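Local coordinates for protein arginase, mitochondrial (Medicago truncatula, PDB 6VSS) that hydrolyses L-arginine to urea and L-ornithine with a pair of manganese ions, and also releases putrescine and urea from agmatine, at residues 65-70 against 140-145; 72-77 against 159-164; 119-124 against 136-141; 281-286 against 310-315. One frame throughout, in Å; residues are numbered along the deposited sequence.

Interaction 1. Residues 65-70 against 140-145; sequences SLLGVP and ESVKLV
Ser141 OG, the polar atom best placed at this contact, is held by one bond, to Val137 O one turn back in the helix; Ser65 OG is likewise held by one, to the carbonyl of Thr63. Both hydroxyls thus find their partners close by in their own part of the chain, and what meets between strand and helix is carbon. Leu67 carries most of it. Its CG is anti to the backbone N (chi1 -177°), which sends the forked end out from the strand onto the helix. Leu67 CD2 rests against Ser141 CB at 3.8 Å, with the backbone N of Val142 just beyond, and is also 4.1 Å from Val142 CG2. The other branch of Leu67, CD1, approaches Val145 CG2 at 4.3 Å, so the fork spans one helical turn. Val145 divides its methyls in the same manner: CG2 serves Leu67, while CG1 lies 3.8 Å from Ser65 CB. The axes of strand 65-69 and helix 140-145 run nearly antiparallel (168°), 10.0 Å apart at closest approach. Helix 131-146 lies over strand 63-69, in the beta-alpha-beta crossover between the two strands that flank it, 113-118 and 151-157; Ile43 of helix 25-57 also touches Leu67. With the hydroxyls engaged locally and methyls forming the interface, the attraction between strand and helix is essentially apolar and buried.

Interaction 2. Residues 72-77 against 159-164; sequences GHHSSF and DHSISF. With MN (manganese (II) ion), chain J.
Hydrogen bonds centre on the buried carboxylate of Asp159. Asp159 OD1 takes two within its own segment: Ser161 OG, at a short 2.5 Å, on the syn lone pair, and Ser161 N, at 2.9 Å, on the anti one, the latter closing an Asx turn. The other oxygen faces the type I turn 72-75, where His74 N gives Asp159 OD2 a weak bond at 3.0 Å. Ser75 OG lies 3.1 Å from Asp159 OD2, but its proton may go to Gly72 O instead. Van der Waals contact adds the His74 ring, whose CD2 edge meets Ser161 OG at 3.3 Å in the ring plane; His73 CE1 lies over one face. Metal binding comes from the next residue: His160 ND1 holds manganese at 2.2 Å, alongside a water and Asp184, Asp188 and Asp269. An alanine at Asp159 would remove both oxygens and would probably loosen the 72-75 turn, which leads to Ser76 of the L-ornithine site, from the backbone carrying the metal ligand. The two donors on OD1 would favour a carboxylate, probably ionised, that fixes the start of the 3-10 segment, while OD2 holds the turn only weakly.

Interaction 3. Residues 119-124 against 136-141; sequences VPIEEI and NVISES
The close-packed part lies where Val119 meets the helix. The CG2 of Val119, anti to the carbonyl carbon, presses on Ser141 at 3.3 Å from OG and 3.6 Å from CB, while CG1 crosses Val137 obliquely, 4.1 Å from its CG1. That same Val137 methyl also receives Ile124, which reaches it tip to tip through CD1 at 4.1 Å, so one methyl of Val137 serves two partners of segment 119-124. Ser141 OG, buried among these methyls, donates back along its helix to Val137 O at 3.0 Å, coming from 28° above the carbonyl plane; the same oxygen accepts the backbone N of Ser141, so two donors grip it. An alanine at Ser141 would remove this hydroxyl and with it the bond to Val137 O, and would probably leave Val119 CG2 less firmly packed. The looser part lies on the other flank, where Ile121 and Ile138 meet through a single close pair, CD1 to CG1 at 4.2 Å, and both also lean on Val69 and Leu71. Farther round the helix, Asn136 and Glu140 are exposed. Glu122, which takes no part in the packing, forms a salt bridge with Arg89 of a neighbouring subunit. Pro120, at the N-cap of helix 121-125, centres an inverse gamma turn that swings the chain from strand 113-118 into that short helix. Segment 119-124 is the beta-to-alpha connection after strand 113-118, the outermost strand of the parallel sheet within this chain, packed on the next helix of the alpha/beta fold.

Interaction 4. Residues 281-286 against 310-315; sequences VSHHEP and VVEYNP
Val281, Asn314 and Glu312 give up the most surface here. Val281 points its side chain away overall and meets the other segment largely through its backbone: CA lies 3.7 Å from Glu312 O and 3.9 Å from Asn314 CB, with CG1 also flanking the Glu312 carbonyl. Asn314 reaches across with CG anti to its backbone N, and its ND2 donates to Ser282 OG at 3.0 Å. The bond is reasonably straight, 149° at the hydrogen, and close to the amide plane. Ser282 OG in turn bonds to the carbonyl of His78, so the hydroxyl passes the link on to a third loop. Glu312 follows the end of strand 305-311 with a positive phi of 76°, and its folded side chain brings OE2 to the loop through two waters. The first accepts from Ser282 N at 3.0 Å and lies 2.6 Å from Glu312 OE2 and 2.8 Å from Glu312 O, with more acceptors around it than it has protons. The second, at the edge of the His283 ring, accepts from His283 N at 3.0 Å and lies 3.3 Å from Glu312 OE2, again with acceptors outnumbering protons. The other carboxylate oxygen, OE1, is bonded to His160 N and His200 ND1, which would favour an ionised glutamate. His283 ND1 bonds to Ser96 O of a neighbouring subunit, joining this loop to the L-ornithine site across the interface. Loops gathered past the C-terminal ends of parallel strands form the active site of the arginase fold, where Glu312 is inferred to bind substrate beside the manganese ligand Asp269.

In the fold
Interactions 1 and 3, centres 9 Å apart, share Glu140 and Ser141 and fix successive parts of helix 131-146 against strand 63-69 and the segment 119-124; Gly68 O and Val119 N, 2.8 Å apart, tie them together. Interaction 2 follows the same strand into its C-terminal loop, its centre 16 Å from that of interaction 1, where Val69 CG1 touches Ile162 CG2. Interactions 2 and 4, centres 11 Å apart, meet at the active site: His160 N bonds to Glu312 OE1 at 2.8 Å, connecting a manganese ligand with the inferred substrate-binding glutamate. Interaction 3, centred about 22 Å from the centre of interaction 4, lies away from the metal site, at the contact with a neighbouring subunit.

Interaction 1. Residues 65-70 against 140-145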
loop_
_atom_site.group_PDB
_atom_site.type_symbol
_atom_site.label_atom_id
_atom_site.label_comp_id
_atom_site.label_asym_id
_atom_site.label_seq_id
_atom_site.Cartn_x
_atom_site.Cartn_y
_atom_site.Cartn_z
ATOM N N SER B 65 17.902 23.246 18.171
ATOM C CA SER B 65 19.009 22.808 17.292
ATOM C C SER B 65 18.955 21.289 17.111
ATOM O O SER B 65 19.057 20.534 18.132
ATOM C CB SER B 65 20.299 23.279 17.878
ATOM O OG SER B 65 20.147 24.663 18.148
ATOM N N LEU B 66 18.652 20.854 15.871
ATOM C CA LEU B 66 18.420 19.437 15.574
ATOM C C LEU B 66 19.766 18.734 15.586
ATOM O O LEU B 66 20.639 19.074 14.802
ATOM C CB LEU B 66 17.712 19.307 14.229
ATOM C CG LEU B 66 16.445 20.135 14.111
ATOM C CD1 LEU B 66 15.618 19.745 12.889
ATOM C CD2 LEU B 66 15.631 19.963 15.352
ATOM N N LEU B 67 19.879 17.721 16.423
ATOM C CA LEU B 67 20.969 16.712 16.408
ATOM C C LEU B 67 20.342 15.341 16.191
ATOM O O LEU B 67 19.548 14.899 17.049
ATOM C CB LEU B 67 21.748 16.836 17.729
ATOM C CG LEU B 67 22.954 15.927 17.870
ATOM C CD1 LEU B 67 24.141 16.503 17.107
ATOM C CD2 LEU B 67 23.307 15.712 19.332
ATOM N N GLY B 68 20.597 14.755 15.022
ATOM C CA GLY B 68 20.266 13.378 14.658
ATOM C C GLY B 68 21.170 12.375 15.359
ATOM O O GLY B 68 22.427 12.590 15.432
ATOM N N VAL B 69 20.532 11.325 15.894
ATOM C CA VAL B 69 21.227 10.116 16.414
ATOM C C VAL B 69 20.535 8.921 15.768
ATOM O O VAL B 69 19.580 8.374 16.331
ATOM C CB VAL B 69 21.207 10.102 17.947
ATOM C CG1 VAL B 69 22.047 8.962 18.482
ATOM C CG2 VAL B 69 21.643 11.444 18.526
ATOM N N PRO B 70 20.963 8.603 14.512
ATOM C CA PRO B 70 20.402 7.515 13.709
ATOM C C PRO B 70 20.890 6.130 14.176
ATOM O O PRO B 70 21.705 5.554 13.556
ATOM C CB PRO B 70 20.915 7.851 12.311
ATOM C CG PRO B 70 22.260 8.525 12.591
ATOM C CD PRO B 70 21.999 9.378 13.801
ATOM N N GLU B 140 28.789 13.592 24.253
ATOM C CA GLU B 140 29.732 14.659 23.816
ATOM C C GLU B 140 29.043 15.484 22.740
ATOM O O GLU B 140 29.071 16.702 22.829
ATOM C CB GLU B 140 31.020 14.076 23.268
ATOM C CG GLU B 140 31.854 13.346 24.297
ATOM C CD GLU B 140 32.263 14.154 25.512
ATOM O OE1 GLU B 140 32.434 15.378 25.378
ATOM O OE2 GLU B 140 32.381 13.558 26.603
ATOM N N SER B 141 28.372 14.835 21.784
ATOM C CA SER B 141 27.605 15.521 20.722
ATOM C C SER B 141 26.628 16.518 21.332
ATOM O O SER B 141 26.658 17.705 20.933
ATOM C CB SER B 141 26.934 14.541 19.826
ATOM O OG SER B 141 27.951 13.839 19.116
ATOM N N VAL B 142 25.836 16.076 22.296
ATOM C CA VAL B 142 24.856 16.959 22.988
ATOM C C VAL B 142 25.588 18.146 23.605
ATOM O O VAL B 142 25.129 19.252 23.400
ATOM C CB VAL B 142 24.002 16.198 24.023
ATOM C CG1 VAL B 142 23.105 17.153 24.779
ATOM C CG2 VAL B 142 23.162 15.092 23.380
ATOM N N LYS B 143 26.741 17.912 24.236
ATOM C CA LYS B 143 27.489 18.949 24.991
ATOM C C LYS B 143 28.045 19.998 24.024
ATOM O O LYS B 143 28.016 21.210 24.385
ATOM C CB LYS B 143 28.594 18.292 25.837
ATOM C CG LYS B 143 28.090 17.472 27.009
ATOM C CD LYS B 143 29.192 16.956 27.960
ATOM C CE LYS B 143 28.569 16.251 29.146
ATOM N NZ LYS B 143 29.567 15.697 30.085
ATOM N N LEU B 144 28.507 19.549 22.847
ATOM C CA LEU B 144 29.015 20.425 21.773
ATOM C C LEU B 144 27.886 21.368 21.314
ATOM O O LEU B 144 28.214 22.540 21.113
ATOM C CB LEU B 144 29.639 19.599 20.632
ATOM C CG LEU B 144 30.962 18.886 20.981
ATOM C CD1 LEU B 144 31.348 17.833 19.958
ATOM C CD2 LEU B 144 32.127 19.885 21.127
ATOM N N VAL B 145 26.614 20.939 21.252
ATOM C CA VAL B 145 25.486 21.869 20.890
ATOM C C VAL B 145 25.236 22.842 22.058
ATOM O O VAL B 145 25.117 24.069 21.865
ATOM C CB VAL B 145 24.206 21.099 20.497
ATOM C CG1 VAL B 145 23.044 22.027 20.195
ATOM C CG2 VAL B 145 24.456 20.181 19.334
#

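Interaction 2. Residues 72-77 against 159-164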
loop_
_atom_site.group_PDB
_atom_site.type_symbol
_atom_site.label_atom_id
_atom_site.label_comp_id
_atom_site.label_asym_id
_atom_site.label_seq_id
_atom_site.Cartn_x
_atom_site.Cartn_y
_atom_site.Cartn_z
ATOM N N GLY B 72 19.402 2.416 15.732
ATOM C CA GLY B 72 18.272 1.471 15.785
ATOM C C GLY B 72 18.668 0.206 16.472
ATOM O O GLY B 72 17.756 -0.605 16.748
ATOM N N HIS B 73 19.958 0.033 16.803
ATOM C CA HIS B 73 20.445 -1.326 17.161
ATOM C C HIS B 73 20.029 -1.704 18.600
ATOM O O HIS B 73 20.368 -2.816 19.049
ATOM C CB HIS B 73 21.931 -1.493 16.866
ATOM C CG HIS B 73 22.833 -0.761 17.805
ATOM N ND1 HIS B 73 23.097 0.568 17.653
ATOM C CD2 HIS B 73 23.566 -1.202 18.856
ATOM C CE1 HIS B 73 23.923 0.945 18.612
ATOM N NE2 HIS B 73 24.254 -0.144 19.363
ATOM N N HIS B 74 19.365 -0.813 19.316
ATOM C CA HIS B 74 18.954 -1.050 20.723
ATOM C C HIS B 74 17.483 -1.452 20.741
ATOM O O HIS B 74 16.987 -1.731 21.807
ATOM C CB HIS B 74 19.296 0.182 21.603
ATOM C CG HIS B 74 20.748 0.270 21.911
ATOM N ND1 HIS B 74 21.556 -0.861 22.000
ATOM C CD2 HIS B 74 21.569 1.326 22.096
ATOM C CE1 HIS B 74 22.798 -0.509 22.254
ATOM N NE2 HIS B 74 22.843 0.835 22.301
ATOM N N SER B 75 16.808 -1.446 19.595
ATOM C CA SER B 75 15.370 -1.792 19.476
ATOM C C SER B 75 15.198 -3.308 19.655
ATOM O O SER B 75 16.088 -4.093 19.240
ATOM C CB SER B 75 14.792 -1.318 18.176
ATOM O OG SER B 75 15.021 0.059 17.961
ATOM N N SER B 76 14.072 -3.707 20.218
ATOM C CA SER B 76 13.750 -5.103 20.597
ATOM C C SER B 76 13.118 -5.835 19.398
ATOM O O SER B 76 13.250 -7.060 19.331
ATOM C CB SER B 76 12.825 -5.083 21.803
ATOM O OG SER B 76 11.865 -4.041 21.659
ATOM N N PHE B 77 12.504 -5.110 18.455
ATOM C CA PHE B 77 11.655 -5.726 17.396
ATOM C C PHE B 77 12.121 -5.265 16.018
ATOM O O PHE B 77 12.226 -6.114 15.159
ATOM C CB PHE B 77 10.185 -5.421 17.701
ATOM C CG PHE B 77 9.175 -5.737 16.625
ATOM C CD1 PHE B 77 8.851 -7.053 16.320
ATOM C CD2 PHE B 77 8.536 -4.714 15.928
ATOM C CE1 PHE B 77 7.922 -7.329 15.326
ATOM C CE2 PHE B 77 7.612 -4.999 14.938
ATOM C CZ PHE B 77 7.296 -6.300 14.649
ATOM N N ASP B 159 16.002 5.092 18.090
ATOM C CA ASP B 159 15.185 4.399 19.122
ATOM C C ASP B 159 15.383 5.065 20.479
ATOM O O ASP B 159 16.247 5.979 20.643
ATOM C CB ASP B 159 15.476 2.918 19.070
ATOM C CG ASP B 159 16.771 2.533 19.750
ATOM O OD1 ASP B 159 17.107 3.227 20.700
ATOM O OD2 ASP B 159 17.381 1.483 19.315
ATOM N N HIS B 160 14.561 4.675 21.446
ATOM C CA HIS B 160 14.400 5.475 22.655
ATOM C C HIS B 160 15.651 5.375 23.527
ATOM O O HIS B 160 15.733 6.195 24.401
ATOM C CB HIS B 160 13.072 5.153 23.363
ATOM C CG HIS B 160 12.504 6.372 23.995
ATOM N ND1 HIS B 160 11.166 6.526 24.295
ATOM C CD2 HIS B 160 13.120 7.480 24.455
ATOM C CE1 HIS B 160 10.991 7.745 24.799
ATOM N NE2 HIS B 160 12.162 8.324 24.937
ATOM N N SER B 161 16.585 4.458 23.278
ATOM C CA SER B 161 17.808 4.229 24.109
ATOM C C SER B 161 18.622 5.521 24.230
ATOM O O SER B 161 19.385 5.709 25.268
ATOM C CB SER B 161 18.671 3.132 23.539
ATOM O OG SER B 161 19.084 3.437 22.221
ATOM N N ILE B 162 18.498 6.370 23.227
ATOM C CA ILE B 162 19.348 7.581 23.091
ATOM C C ILE B 162 19.006 8.584 24.208
ATOM O O ILE B 162 19.885 9.368 24.618
ATOM C CB ILE B 162 19.213 8.173 21.671
ATOM C CG1 ILE B 162 17.821 8.748 21.433
ATOM C CG2 ILE B 162 19.586 7.168 20.596
ATOM C CD1 ILE B 162 17.766 9.560 20.228
ATOM N N SER B 163 17.814 8.558 24.772
ATOM C CA SER B 163 17.406 9.600 25.749
ATOM C C SER B 163 18.325 9.506 26.973
ATOM O O SER B 163 18.629 10.536 27.552
ATOM C CB SER B 163 15.969 9.483 26.132
ATOM O OG SER B 163 15.084 9.758 25.052
ATOM N N PHE B 164 18.821 8.308 27.313
ATOM C CA PHE B 164 19.740 8.157 28.479
ATOM C C PHE B 164 20.956 9.048 28.268
ATOM O O PHE B 164 21.118 10.006 29.021
ATOM C CB PHE B 164 20.106 6.711 28.800
ATOM C CG PHE B 164 21.303 6.574 29.697
ATOM C CD1 PHE B 164 21.361 7.219 30.931
ATOM C CD2 PHE B 164 22.358 5.748 29.349
ATOM C CE1 PHE B 164 22.471 7.067 31.775
ATOM C CE2 PHE B 164 23.446 5.569 30.207
ATOM C CZ PHE B 164 23.505 6.245 31.407
HETATM MN MN MN J . 9.922 4.730 24.423
HETATM O O HOH W 1 9.061 2.857 24.317
#

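Interaction 3. Residues 119-124 against 136-141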
loop_
_atom_site.group_PDB
_atom_site.type_symbol
_atom_site.label_atom_id
_atom_site.label_comp_id
_atom_site.label_asym_id
_atom_site.label_seq_id
_atom_site.Cartn_x
_atom_site.Cartn_y
_atom_site.Cartn_z
ATOM N N VAL B 119 24.956 12.570 14.223
ATOM C CA VAL B 119 26.082 11.718 14.687
ATOM C C VAL B 119 26.116 10.482 13.789
ATOM O O VAL B 119 25.143 9.731 13.789
ATOM C CB VAL B 119 25.929 11.272 16.144
ATOM C CG1 VAL B 119 27.078 10.336 16.544
ATOM C CG2 VAL B 119 25.801 12.470 17.080
ATOM N N PRO B 120 27.249 10.223 13.089
ATOM C CA PRO B 120 27.403 9.079 12.178
ATOM C C PRO B 120 27.607 7.734 12.886
ATOM O O PRO B 120 28.736 7.142 12.933
ATOM C CB PRO B 120 28.647 9.468 11.367
ATOM C CG PRO B 120 29.473 10.287 12.326
ATOM C CD PRO B 120 28.461 11.052 13.159
ATOM N N ILE B 121 26.489 7.245 13.425
ATOM C CA ILE B 121 26.426 6.054 14.308
ATOM C C ILE B 121 26.990 4.833 13.558
ATOM O O ILE B 121 27.868 4.126 14.115
ATOM C CB ILE B 121 24.970 5.838 14.771
ATOM C CG1 ILE B 121 24.467 7.014 15.614
ATOM C CG2 ILE B 121 24.851 4.515 15.518
ATOM C CD1 ILE B 121 25.274 7.236 16.896
ATOM N N GLU B 122 26.473 4.582 12.354
ATOM C CA GLU B 122 26.828 3.399 11.529
ATOM C C GLU B 122 28.354 3.360 11.339
ATOM O O GLU B 122 28.970 2.323 11.614
ATOM C CB GLU B 122 26.048 3.434 10.200
ATOM C CG GLU B 122 26.510 2.411 9.148
ATOM C CD GLU B 122 25.696 2.258 7.841
ATOM O OE1 GLU B 122 25.086 3.235 7.332
ATOM O OE2 GLU B 122 25.706 1.151 7.276
ATOM N N GLU B 123 28.964 4.425 10.852
ATOM C CA GLU B 123 30.430 4.459 10.580
ATOM C C GLU B 123 31.265 4.259 11.863
ATOM O O GLU B 123 32.321 3.560 11.822
ATOM C CB GLU B 123 30.796 5.762 9.887
ATOM C CG GLU B 123 30.141 5.922 8.522
ATOM C CD GLU B 123 28.798 6.659 8.511
ATOM O OE1 GLU B 123 28.186 6.847 9.606
ATOM O OE2 GLU B 123 28.331 7.018 7.391
ATOM N N ILE B 124 30.799 4.782 12.978
ATOM C CA ILE B 124 31.479 4.589 14.282
ATOM C C ILE B 124 31.326 3.143 14.745
ATOM O O ILE B 124 32.364 2.547 15.120
ATOM C CB ILE B 124 30.963 5.563 15.329
ATOM C CG1 ILE B 124 31.370 6.988 14.960
ATOM C CG2 ILE B 124 31.471 5.136 16.698
ATOM C CD1 ILE B 124 30.581 8.018 15.710
ATOM N N ASN B 136 28.805 7.498 25.113
ATOM C CA ASN B 136 29.708 8.617 25.465
ATOM C C ASN B 136 29.790 9.590 24.289
ATOM O O ASN B 136 29.755 10.771 24.505
ATOM C CB ASN B 136 31.084 8.094 25.877
ATOM C CG ASN B 136 31.143 7.678 27.331
ATOM O OD1 ASN B 136 30.222 7.924 28.093
ATOM N ND2 ASN B 136 32.220 7.036 27.727
ATOM N N VAL B 137 29.882 9.066 23.074
ATOM C CA VAL B 137 29.987 9.909 21.855
ATOM C C VAL B 137 28.670 10.679 21.661
ATOM O O VAL B 137 28.725 11.860 21.255
ATOM C CB VAL B 137 30.339 9.061 20.615
ATOM C CG1 VAL B 137 29.994 9.811 19.345
ATOM C CG2 VAL B 137 31.806 8.635 20.618
ATOM N N ILE B 138 27.526 10.073 21.967
ATOM C CA ILE B 138 26.210 10.773 21.844
ATOM C C ILE B 138 26.168 11.924 22.867
ATOM O O ILE B 138 25.735 13.053 22.517
ATOM C CB ILE B 138 25.061 9.776 22.029
ATOM C CG1 ILE B 138 24.935 8.850 20.810
ATOM C CG2 ILE B 138 23.768 10.511 22.287
ATOM C CD1 ILE B 138 24.190 7.534 21.105
ATOM N N SER B 139 26.643 11.676 24.085
ATOM C CA SER B 139 26.684 12.701 25.172
ATOM C C SER B 139 27.569 13.878 24.733
ATOM O O SER B 139 27.170 15.043 24.958
ATOM C CB SER B 139 27.174 12.139 26.497
ATOM O OG SER B 139 26.270 11.174 27.015
ATOM N N GLU B 140 28.789 13.592 24.253
ATOM C CA GLU B 140 29.732 14.659 23.816
ATOM C C GLU B 140 29.043 15.484 22.740
ATOM O O GLU B 140 29.071 16.702 22.829
ATOM C CB GLU B 140 31.020 14.076 23.268
ATOM C CG GLU B 140 31.854 13.346 24.297
ATOM C CD GLU B 140 32.263 14.154 25.512
ATOM O OE1 GLU B 140 32.434 15.378 25.378
ATOM O OE2 GLU B 140 32.381 13.558 26.603
ATOM N N SER B 141 28.372 14.835 21.784
ATOM C CA SER B 141 27.605 15.521 20.722
ATOM C C SER B 141 26.628 16.518 21.332
ATOM O O SER B 141 26.658 17.705 20.933
ATOM C CB SER B 141 26.934 14.541 19.826
ATOM O OG SER B 141 27.951 13.839 19.116
#

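Interaction 4. Residues 281-286 against 310-315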
loop_
_atom_site.group_PDB
_atom_site.type_symbol
_atom_site.label_atom_id
_atom_site.label_comp_id
_atom_site.label_asym_id
_atom_site.label_seq_id
_atom_site.Cartn_x
_atom_site.Cartn_y
_atom_site.Cartn_z
ATOM N N VAL B 281 5.851 3.292 13.299
ATOM C CA VAL B 281 6.611 2.995 14.556
ATOM C C VAL B 281 6.897 1.497 14.601
ATOM O O VAL B 281 6.144 0.751 13.951
ATOM C CB VAL B 281 5.818 3.421 15.815
ATOM C CG1 VAL B 281 5.596 4.928 15.852
ATOM C CG2 VAL B 281 4.485 2.720 15.952
ATOM N N SER B 282 7.857 1.055 15.401
ATOM C CA SER B 282 8.141 -0.379 15.638
ATOM C C SER B 282 7.042 -1.063 16.489
ATOM O O SER B 282 6.704 -2.215 16.175
ATOM C CB SER B 282 9.533 -0.534 16.267
ATOM O OG SER B 282 10.544 -0.113 15.348
ATOM N N HIS B 283 6.461 -0.410 17.487
ATOM C CA HIS B 283 5.567 -1.076 18.461
ATOM C C HIS B 283 4.188 -0.462 18.326
ATOM O O HIS B 283 3.921 0.463 19.037
ATOM C CB HIS B 283 6.134 -0.905 19.884
ATOM C CG HIS B 283 7.474 -1.517 19.996
ATOM N ND1 HIS B 283 7.641 -2.857 20.299
ATOM C CD2 HIS B 283 8.707 -1.017 19.753
ATOM C CE1 HIS B 283 8.935 -3.153 20.284
ATOM N NE2 HIS B 283 9.617 -2.041 19.937
ATOM N N HIS B 284 3.334 -0.984 17.473
ATOM C CA HIS B 284 1.915 -0.560 17.429
ATOM C C HIS B 284 1.224 -0.892 18.783
ATOM O O HIS B 284 1.278 -2.042 19.195
ATOM C CB HIS B 284 1.210 -1.189 16.246
ATOM C CG HIS B 284 1.638 -0.665 14.942
ATOM N ND1 HIS B 284 1.724 -1.468 13.825
ATOM C CD2 HIS B 284 1.995 0.560 14.532
ATOM C CE1 HIS B 284 2.193 -0.779 12.819
ATOM N NE2 HIS B 284 2.326 0.475 13.210
ATOM N N GLU B 285 0.614 0.074 19.484
ATOM C CA GLU B 285 -0.154 -0.215 20.737
ATOM C C GLU B 285 -1.504 0.479 20.628
ATOM O O GLU B 285 -1.608 1.656 20.937
ATOM C CB GLU B 285 0.581 0.293 21.990
ATOM C CG GLU B 285 1.973 -0.270 22.167
ATOM C CD GLU B 285 2.044 -1.717 22.626
ATOM O OE1 GLU B 285 0.979 -2.238 23.050
ATOM O OE2 GLU B 285 3.181 -2.330 22.548
ATOM N N PRO B 286 -2.581 -0.194 20.191
ATOM C CA PRO B 286 -3.857 0.504 20.005
ATOM C C PRO B 286 -4.375 1.131 21.299
ATOM O O PRO B 286 -4.040 0.686 22.402
ATOM C CB PRO B 286 -4.811 -0.560 19.458
ATOM C CG PRO B 286 -3.847 -1.551 18.781
ATOM C CD PRO B 286 -2.608 -1.574 19.682
ATOM N N VAL B 310 12.624 13.624 19.897
ATOM C CA VAL B 310 11.527 12.947 19.178
ATOM C C VAL B 310 12.087 11.644 18.620
ATOM O O VAL B 310 12.983 11.741 17.808
ATOM C CB VAL B 310 10.919 13.843 18.103
ATOM C CG1 VAL B 310 9.768 13.114 17.412
ATOM C CG2 VAL B 310 10.445 15.147 18.720
ATOM N N VAL B 311 11.611 10.494 19.143
ATOM C CA VAL B 311 12.181 9.144 18.936
ATOM C C VAL B 311 11.140 8.176 18.396
ATOM O O VAL B 311 9.963 8.496 18.514
ATOM C CB VAL B 311 12.798 8.626 20.232
ATOM C CG1 VAL B 311 13.892 9.599 20.669
ATOM C CG2 VAL B 311 11.795 8.416 21.341
ATOM N N GLU B 312 11.660 7.100 17.786
ATOM C CA GLU B 312 10.950 5.869 17.449
ATOM C C GLU B 312 10.063 6.130 16.206
ATOM O O GLU B 312 9.352 5.190 15.811
ATOM C CB GLU B 312 10.112 5.382 18.646
ATOM C CG GLU B 312 10.906 4.791 19.812
ATOM C CD GLU B 312 11.510 3.408 19.679
ATOM O OE1 GLU B 312 12.510 3.127 20.419
ATOM O OE2 GLU B 312 11.058 2.637 18.818
ATOM N N TYR B 313 10.208 7.251 15.468
ATOM C CA TYR B 313 9.687 7.283 14.077
ATOM C C TYR B 313 10.471 6.203 13.291
ATOM O O TYR B 313 11.702 6.219 13.323
ATOM C CB TYR B 313 9.780 8.641 13.371
ATOM C CG TYR B 313 9.447 8.559 11.903
ATOM C CD1 TYR B 313 8.346 7.845 11.457
ATOM C CD2 TYR B 313 10.221 9.192 10.935
ATOM C CE1 TYR B 313 8.024 7.776 10.104
ATOM C CE2 TYR B 313 9.940 9.085 9.578
ATOM C CZ TYR B 313 8.817 8.405 9.160
ATOM O OH TYR B 313 8.486 8.355 7.816
ATOM N N ASN B 314 9.749 5.300 12.611
ATOM C CA ASN B 314 10.309 4.200 11.784
ATOM C C ASN B 314 9.767 4.375 10.374
ATOM O O ASN B 314 8.680 3.905 10.036
ATOM C CB ASN B 314 9.921 2.862 12.433
ATOM C CG ASN B 314 10.581 1.679 11.751
ATOM O OD1 ASN B 314 11.001 1.805 10.601
ATOM N ND2 ASN B 314 10.678 0.548 12.456
ATOM N N PRO B 315 10.531 4.993 9.463
ATOM C CA PRO B 315 10.068 5.187 8.098
ATOM C C PRO B 315 9.847 3.893 7.300
ATOM O O PRO B 315 9.067 3.890 6.407
ATOM C CB PRO B 315 11.175 6.024 7.428
ATOM C CG PRO B 315 12.316 6.092 8.385
ATOM C CD PRO B 315 11.863 5.546 9.714
HETATM O O HOH W 2 10.222 2.583 16.317
HETATM O O HOH W 3 7.851 2.031 18.625
#